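Local coordinates for spindle assembly abnormal protein 6 (Caenorhabditis elegans, PDB 4G79) that forms the central scaffold of centrioles and sets their ninefold symmetry, its globular N-terminal head domain, represented here, linking coiled-coil homodimers to one another, at residues I78-D82 and H83-V87; K94-I97 and Q98-C102; I109-D112 and A113-F117. All blocks are in the same frame, centred on the assembly; numbering follows the deposited sequence.

Interaction 1: I78-D82 and H83-V87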
loop_
_atom_site.group_PDB
_atom_site.type_symbol
_atom_site.label_atom_id
_atom_site.label_comp_id
_atom_site.label_asym_id
_atom_site.label_seq_id
_atom_site.Cartn_x
_atom_site.Cartn_y
_atom_site.Cartn_z
ATOM N N ILE A 78 -12.807 6.955 6.883
ATOM C CA ILE A 78 -11.649 6.618 7.723
ATOM C C ILE A 78 -10.842 5.501 7.020
ATOM O O ILE A 78 -9.621 5.623 6.856
ATOM C CB ILE A 78 -12.075 6.215 9.168
ATOM C CG1 ILE A 78 -12.610 7.448 9.945
ATOM C CG2 ILE A 78 -10.906 5.562 9.925
ATOM C CD1 ILE A 78 -13.331 7.136 11.284
ATOM N N LEU A 79 -11.546 4.449 6.565
ATOM C CA LEU A 79 -10.948 3.317 5.857
ATOM C C LEU A 79 -10.196 3.771 4.604
ATOM O O LEU A 79 -9.079 3.300 4.370
ATOM C CB LEU A 79 -12.020 2.276 5.474
ATOM C CG LEU A 79 -11.465 0.963 4.888
ATOM C CD1 LEU A 79 -11.054 0.016 5.980
ATOM C CD2 LEU A 79 -12.459 0.302 3.930
ATOM N N ALA A 80 -10.799 4.659 3.800
ATOM C CA ALA A 80 -10.205 5.151 2.564
ATOM C C ALA A 80 -8.918 5.952 2.852
ATOM O O ALA A 80 -7.916 5.797 2.145
ATOM C CB ALA A 80 -11.216 6.000 1.803
ATOM N N ARG A 81 -8.949 6.771 3.925
ATOM C CA ARG A 81 -7.817 7.574 4.380
ATOM C C ARG A 81 -6.684 6.651 4.851
ATOM O O ARG A 81 -5.545 6.813 4.407
ATOM C CB ARG A 81 -8.262 8.528 5.506
ATOM C CG ARG A 81 -7.219 9.581 5.895
ATOM C CD ARG A 81 -6.872 9.566 7.383
ATOM N NE ARG A 81 -8.003 9.954 8.231
ATOM C CZ ARG A 81 -8.429 9.261 9.284
ATOM N NH1 ARG A 81 -7.816 8.138 9.644
ATOM N NH2 ARG A 81 -9.468 9.687 9.990
ATOM N N ASP A 82 -7.007 5.660 5.696
ATOM C CA ASP A 82 -6.034 4.710 6.245
ATOM C C ASP A 82 -5.374 3.833 5.194
ATOM O O ASP A 82 -4.202 3.494 5.353
ATOM C CB ASP A 82 -6.685 3.787 7.296
ATOM C CG ASP A 82 -7.157 4.441 8.585
ATOM O OD1 ASP A 82 -6.920 5.656 8.762
ATOM O OD2 ASP A 82 -7.771 3.736 9.414
ATOM N N HIS A 83 -6.110 3.453 4.146
ATOM C CA HIS A 83 -5.640 2.531 3.118
ATOM C C HIS A 83 -5.437 3.148 1.738
ATOM O O HIS A 83 -5.233 2.385 0.796
ATOM C CB HIS A 83 -6.615 1.336 3.013
ATOM C CG HIS A 83 -6.621 0.539 4.258
ATOM N ND1 HIS A 83 -5.583 -0.314 4.553
ATOM C CD2 HIS A 83 -7.450 0.606 5.321
ATOM C CE1 HIS A 83 -5.843 -0.790 5.759
ATOM N NE2 HIS A 83 -6.959 -0.268 6.259
ATOM N N ASP A 84 -5.436 4.488 1.603
ATOM C CA ASP A 84 -5.201 5.197 0.337
ATOM C C ASP A 84 -6.179 4.801 -0.777
ATOM O O ASP A 84 -5.807 4.807 -1.954
ATOM C CB ASP A 84 -3.747 4.973 -0.153
ATOM C CG ASP A 84 -2.709 5.886 0.467
ATOM O OD1 ASP A 84 -3.102 6.813 1.221
ATOM O OD2 ASP A 84 -1.501 5.669 0.206
ATOM N N LEU A 85 -7.440 4.520 -0.421
ATOM C CA LEU A 85 -8.452 4.175 -1.414
ATOM C C LEU A 85 -8.838 5.415 -2.183
ATOM O O LEU A 85 -8.979 6.493 -1.591
ATOM C CB LEU A 85 -9.686 3.516 -0.745
ATOM C CG LEU A 85 -9.416 2.272 0.112
ATOM C CD1 LEU A 85 -10.726 1.715 0.713
ATOM C CD2 LEU A 85 -8.693 1.161 -0.702
ATOM N N THR A 86 -8.989 5.291 -3.506
ATOM C CA THR A 86 -9.313 6.476 -4.315
ATOM C C THR A 86 -10.744 6.460 -4.832
ATOM O O THR A 86 -11.133 7.370 -5.565
ATOM C CB THR A 86 -8.336 6.631 -5.456
ATOM O OG1 THR A 86 -8.372 5.435 -6.239
ATOM C CG2 THR A 86 -6.931 6.928 -4.960
ATOM N N VAL A 87 -11.535 5.448 -4.433
ATOM C CA VAL A 87 -12.949 5.354 -4.849
ATOM C C VAL A 87 -13.831 5.827 -3.697
ATOM O O VAL A 87 -13.446 5.705 -2.540
ATOM C CB VAL A 87 -13.358 3.923 -5.360
ATOM C CG1 VAL A 87 -12.598 3.576 -6.636
ATOM C CG2 VAL A 87 -13.138 2.842 -4.298
#
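H83 turns back onto L79, one helical turn earlier. Its backbone N bonds to L79 O at 3.0 Å, the last regular helical bond, and with CG beside its own backbone N (chi1 -65°) the imidazole is laid along the last turn of helix 73-83. There CD2 lies 3.3 Å from L79 O, which sits at the edge of the ring, near its plane, while D82 O lies over one face. The leucine's CD1 comes up to the same ring carbon, CD2 of H83, at 3.7 Å. D82 touches H83 through CB, but its carboxylate leads off the other way to R81, where NH1 meets OD1 at 2.8 Å in a salt bridge whose hydrogen bond is bent and weak. Beyond the segments, the imidazole also packs on F134 and S135 of strand 132-140.

D84 is where the helix gives way: its phi turns positive (57°), which swings the chain across the helix end. With the bond that L85 N sends back to A80 O, this positive phi makes a Schellman motif, the common C-terminal helix cap. The CB of D84 leaves the helix end, and the residue packs on K130 of the second subunit.

L85 supplies the capping bond, its N reaching A80 O at 2.9 Å in the carbonyl plane, on a lone pair (C=O...N angle 134°). The leucine then folds against the turn it caps. Its CB rests 3.9 Å from A80 CB, the apolar contact that usually accompanies this cap, and its CD1 meets CD2 of L79, also at 3.9 Å. F92 of helix 92-102 touches both leucines, and I128 of the second subunit packs on L85. Further on, V87 O accepts a hydrogen bond from Y76 OH, tying the departing chain back to helix 73-83.

Interaction 2: K94-I97 and Q98-C102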
loop_
_atom_site.group_PDB
_atom_site.type_symbol
_atom_site.label_atom_id
_atom_site.label_comp_id
_atom_site.label_asym_id
_atom_site.label_seq_id
_atom_site.Cartn_x
_atom_site.Cartn_y
_atom_site.Cartn_z
ATOM N N LYS A 94 -18.689 -2.177 -5.676
ATOM C CA LYS A 94 -18.626 -2.522 -7.095
ATOM C C LYS A 94 -17.192 -2.848 -7.534
ATOM O O LYS A 94 -16.959 -3.851 -8.191
ATOM C CB LYS A 94 -19.167 -1.345 -7.946
ATOM C CG LYS A 94 -20.540 -0.812 -7.509
ATOM C CD LYS A 94 -20.941 0.420 -8.325
ATOM C CE LYS A 94 -22.332 0.895 -7.995
ATOM N NZ LYS A 94 -22.671 2.141 -8.734
ATOM N N VAL A 95 -16.250 -1.971 -7.203
ATOM C CA VAL A 95 -14.841 -2.111 -7.596
ATOM C C VAL A 95 -14.214 -3.290 -6.840
ATOM O O VAL A 95 -13.474 -4.066 -7.432
ATOM C CB VAL A 95 -14.081 -0.761 -7.391
ATOM C CG1 VAL A 95 -12.636 -0.878 -7.818
ATOM C CG2 VAL A 95 -14.744 0.366 -8.204
ATOM N N ILE A 96 -14.540 -3.475 -5.546
ATOM C CA ILE A 96 -14.005 -4.621 -4.781
ATOM C C ILE A 96 -14.548 -5.934 -5.328
ATOM O O ILE A 96 -13.796 -6.909 -5.467
ATOM C CB ILE A 96 -14.268 -4.508 -3.248
ATOM C CG1 ILE A 96 -13.444 -3.363 -2.647
ATOM C CG2 ILE A 96 -14.038 -5.860 -2.473
ATOM C CD1 ILE A 96 -11.878 -3.422 -2.812
ATOM N N ILE A 97 -15.847 -5.972 -5.672
ATOM C CA ILE A 97 -16.454 -7.210 -6.180
ATOM C C ILE A 97 -15.858 -7.508 -7.555
ATOM O O ILE A 97 -15.525 -8.659 -7.818
ATOM C CB ILE A 97 -18.002 -7.121 -6.150
ATOM C CG1 ILE A 97 -18.459 -7.261 -4.682
ATOM C CG2 ILE A 97 -18.665 -8.185 -7.030
ATOM C CD1 ILE A 97 -19.872 -6.730 -4.354
ATOM N N GLN A 98 -15.697 -6.480 -8.406
ATOM C CA GLN A 98 -15.084 -6.673 -9.726
ATOM C C GLN A 98 -13.668 -7.227 -9.540
ATOM O O GLN A 98 -13.301 -8.186 -10.209
ATOM C CB GLN A 98 -15.078 -5.369 -10.541
ATOM C CG GLN A 98 -14.852 -5.602 -12.036
ATOM C CD GLN A 98 -14.469 -4.361 -12.799
ATOM O OE1 GLN A 98 -15.022 -3.273 -12.603
ATOM N NE2 GLN A 98 -13.549 -4.515 -13.738
ATOM N N HIS A 99 -12.894 -6.678 -8.570
ATOM C CA HIS A 99 -11.536 -7.162 -8.279
ATOM C C HIS A 99 -11.556 -8.642 -7.863
ATOM O O HIS A 99 -10.794 -9.434 -8.410
ATOM C CB HIS A 99 -10.860 -6.305 -7.178
ATOM C CG HIS A 99 -9.509 -6.830 -6.807
ATOM N ND1 HIS A 99 -8.366 -6.382 -7.447
ATOM C CD2 HIS A 99 -9.172 -7.805 -5.928
ATOM C CE1 HIS A 99 -7.371 -7.089 -6.942
ATOM N NE2 HIS A 99 -7.804 -7.958 -6.014
ATOM N N LEU A 100 -12.428 -9.015 -6.895
ATOM C CA LEU A 100 -12.552 -10.377 -6.356
ATOM C C LEU A 100 -12.935 -11.402 -7.402
ATOM O O LEU A 100 -12.596 -12.578 -7.251
ATOM C CB LEU A 100 -13.585 -10.448 -5.225
ATOM C CG LEU A 100 -13.232 -9.760 -3.925
ATOM C CD1 LEU A 100 -14.456 -9.646 -3.047
ATOM C CD2 LEU A 100 -12.074 -10.495 -3.180
ATOM N N LEU A 101 -13.681 -10.983 -8.429
ATOM C CA LEU A 101 -14.116 -11.911 -9.461
ATOM C C LEU A 101 -13.192 -11.905 -10.673
ATOM O O LEU A 101 -13.210 -12.873 -11.440
ATOM C CB LEU A 101 -15.560 -11.599 -9.901
ATOM C CG LEU A 101 -16.652 -11.767 -8.830
ATOM C CD1 LEU A 101 -17.953 -11.137 -9.279
ATOM C CD2 LEU A 101 -16.871 -13.235 -8.481
ATOM N N CYS A 102 -12.372 -10.851 -10.836
ATOM C CA CYS A 102 -11.513 -10.685 -12.012
ATOM C C CYS A 102 -10.029 -10.961 -11.768
ATOM O O CYS A 102 -9.304 -11.140 -12.753
ATOM C CB CYS A 102 -11.685 -9.279 -12.576
ATOM S SG CYS A 102 -13.394 -8.856 -13.019
#
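Four successive i to i+4 bonds, from Q98, H99, L100 and L101 back to K94, V95, I96 and I97, run through this part of helix 92-102, straightest at L100 N to I96 O (2.9 Å, 164°) and most bent at L101 N to I97 O (3.0 Å, 140°). I97 and L101 run alongside each other in the same direction and meet where CG2 of the isoleucine stands 3.8 Å from CD1 of the leucine. I96 and L100 cross at a slant instead, CG2 to CD1 at 3.9 Å in the conformer modelled here. In L100 the branch carbon CG is beside the backbone N (chi1 -69°), which tips it back over the preceding turn, within 3.3 Å of I96 O. H99 heads off elsewhere: CG lies anti to the backbone N, and NE2 makes a weak hydrogen bond to T105 OG1. I97 and L100 press on strands 7-21 and 29-44, whereas V95, I96 and H99 receive I128 of the second subunit. Both side-chain pairs are purely aliphatic and impose no direction of their own; the helical bonds set the spacing, and the hydrophobic groups are left to pack on the strands and, with H99, on the partner's I128.

Interaction 3: I109-D112 and A113-F117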
loop_
_atom_site.group_PDB
_atom_site.type_symbol
_atom_site.label_atom_id
_atom_site.label_comp_id
_atom_site.label_asym_id
_atom_site.label_seq_id
_atom_site.Cartn_x
_atom_site.Cartn_y
_atom_site.Cartn_z
ATOM N N ILE A 109 -6.448 -13.696 6.774
ATOM C CA ILE A 109 -7.345 -13.532 7.923
ATOM C C ILE A 109 -6.481 -13.802 9.150
ATOM O O ILE A 109 -5.845 -14.860 9.236
ATOM C CB ILE A 109 -8.611 -14.433 7.841
ATOM C CG1 ILE A 109 -9.495 -14.053 6.625
ATOM C CG2 ILE A 109 -9.417 -14.365 9.144
ATOM C CD1 ILE A 109 -10.297 -15.250 6.085
ATOM N N ILE A 110 -6.347 -12.804 10.018
ATOM C CA ILE A 110 -5.527 -12.942 11.210
ATOM C C ILE A 110 -6.514 -13.072 12.344
ATOM O O ILE A 110 -7.228 -12.124 12.647
ATOM C CB ILE A 110 -4.519 -11.776 11.373
ATOM C CG1 ILE A 110 -3.584 -11.664 10.143
ATOM C CG2 ILE A 110 -3.713 -11.899 12.664
ATOM C CD1 ILE A 110 -3.726 -10.441 9.467
ATOM N N LEU A 111 -6.606 -14.286 12.891
ATOM C CA LEU A 111 -7.537 -14.672 13.930
ATOM C C LEU A 111 -7.016 -14.357 15.309
ATOM O O LEU A 111 -5.903 -14.749 15.663
ATOM C CB LEU A 111 -7.808 -16.185 13.802
ATOM C CG LEU A 111 -9.025 -16.751 14.508
ATOM C CD1 LEU A 111 -10.285 -16.152 13.967
ATOM C CD2 LEU A 111 -9.080 -18.253 14.339
ATOM N N ASP A 112 -7.864 -13.706 16.122
ATOM C CA ASP A 112 -7.579 -13.422 17.530
ATOM C C ASP A 112 -7.507 -14.758 18.290
ATOM O O ASP A 112 -8.213 -15.702 17.917
ATOM C CB ASP A 112 -8.678 -12.505 18.099
ATOM C CG ASP A 112 -8.636 -12.318 19.599
ATOM O OD1 ASP A 112 -7.575 -11.902 20.114
ATOM O OD2 ASP A 112 -9.662 -12.593 20.257
ATOM N N ALA A 113 -6.647 -14.848 19.332
ATOM C CA ALA A 113 -6.465 -16.057 20.145
ATOM C C ALA A 113 -7.792 -16.628 20.677
ATOM O O ALA A 113 -7.984 -17.848 20.639
ATOM C CB ALA A 113 -5.522 -15.773 21.316
ATOM N N GLU A 114 -8.694 -15.753 21.169
ATOM C CA GLU A 114 -9.984 -16.143 21.717
ATOM C C GLU A 114 -11.122 -16.080 20.684
ATOM O O GLU A 114 -12.285 -16.230 21.064
ATOM C CB GLU A 114 -10.325 -15.265 22.930
ATOM C CG GLU A 114 -9.877 -15.879 24.246
ATOM C CD GLU A 114 -10.019 -14.988 25.465
ATOM O OE1 GLU A 114 -11.015 -14.231 25.546
ATOM O OE2 GLU A 114 -9.144 -15.073 26.357
ATOM N N LYS A 115 -10.797 -15.860 19.386
ATOM C CA LYS A 115 -11.768 -15.786 18.277
ATOM C C LYS A 115 -12.849 -14.714 18.534
ATOM O O LYS A 115 -14.024 -14.925 18.204
ATOM C CB LYS A 115 -12.433 -17.165 18.009
ATOM C CG LYS A 115 -11.475 -18.281 17.596
ATOM C CD LYS A 115 -12.189 -19.618 17.689
ATOM C CE LYS A 115 -11.301 -20.770 17.310
ATOM N NZ LYS A 115 -12.081 -22.030 17.199
ATOM N N ASN A 116 -12.456 -13.577 19.144
ATOM C CA ASN A 116 -13.374 -12.457 19.389
ATOM C C ASN A 116 -13.500 -11.611 18.128
ATOM O O ASN A 116 -14.502 -10.919 17.915
ATOM C CB ASN A 116 -12.888 -11.597 20.555
ATOM C CG ASN A 116 -13.048 -12.231 21.919
ATOM O OD1 ASN A 116 -14.084 -12.823 22.244
ATOM N ND2 ASN A 116 -12.032 -12.078 22.761
ATOM N N PHE A 117 -12.462 -11.678 17.282
ATOM C CA PHE A 117 -12.374 -10.928 16.037
ATOM C C PHE A 117 -11.290 -11.501 15.132
ATOM O O PHE A 117 -10.500 -12.358 15.533
ATOM C CB PHE A 117 -12.056 -9.443 16.347
ATOM C CG PHE A 117 -10.787 -9.231 17.144
ATOM C CD1 PHE A 117 -9.552 -9.132 16.506
ATOM C CD2 PHE A 117 -10.829 -9.108 18.527
ATOM C CE1 PHE A 117 -8.377 -8.952 17.248
ATOM C CE2 PHE A 117 -9.656 -8.921 19.266
ATOM C CZ PHE A 117 -8.440 -8.832 18.621
#
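D112 lies flat against the F117 ring. Its CB sits over the centre of one face, 3.6 Å from the ring centroid and only 9° off the normal, a CH-pi contact, and the carboxylate continues over the rim with its plane turned just 12° from that of the ring. OD1 ends up 3.5 Å from CZ. The pose depends on both torsions: D112 has CG anti to its backbone N, while F117 takes the less usual setting with CG between its backbone N and carbonyl carbon (chi1 57°), which brings the ring back over the aspartate. K137 makes a cation-pi contact with the same ring.

The other carboxylate oxygen turns to the loop backbone. OD2 takes N116 N at 3.2 Å on its anti lone pair, and more weakly E114 N at 3.4 Å, the latter an Asx turn. One side-chain atom thus collects two backbone N-H groups of the loop, which should steady both the loop and the tilt of the carboxylate; these donors probably favour its charged form. Away from the ring, the side chains of L111 and K115 pass at a slant, CD2 to CG at 4.0 Å, and the extended lysine carries NZ on to a salt bridge with D62.

The backbone closes round the same aspartate. D112 N bonds to F117 O at 3.0 Å, and K115 N reaches D112 O at 3.0 Å from well above the carbonyl plane. These residues make the beta hairpin joining strands 106-111 and 117-123 of the head domain: a type I turn from D112 to K115, whose last residue has positive phi, and an aspartate at the first turn position whose side chain binds loop N-H groups, a role commonly filled by Asp in such turns.

Overall arrangement
The three contacts follow one another along the head domain. Interactions 1 and 2 belong to consecutive helices, 73-83 and 92-102, with centres about 17 Å apart, and touch where V87 CG1 lies 4.2 Å from V95 CG2. Both are partly buried, and both meet the second subunit, where one isoleucine of that chain serves both; this is consistent with a head-to-head link between dimers. Interaction 3 is a surface hairpin, across the chain's centre from interaction 2, and no other chain of the assembly touches it. Chemistry follows place: backbone capping plus leucines in the first, aliphatic pairs on a regular helix in the second, carboxylate and ring in the third.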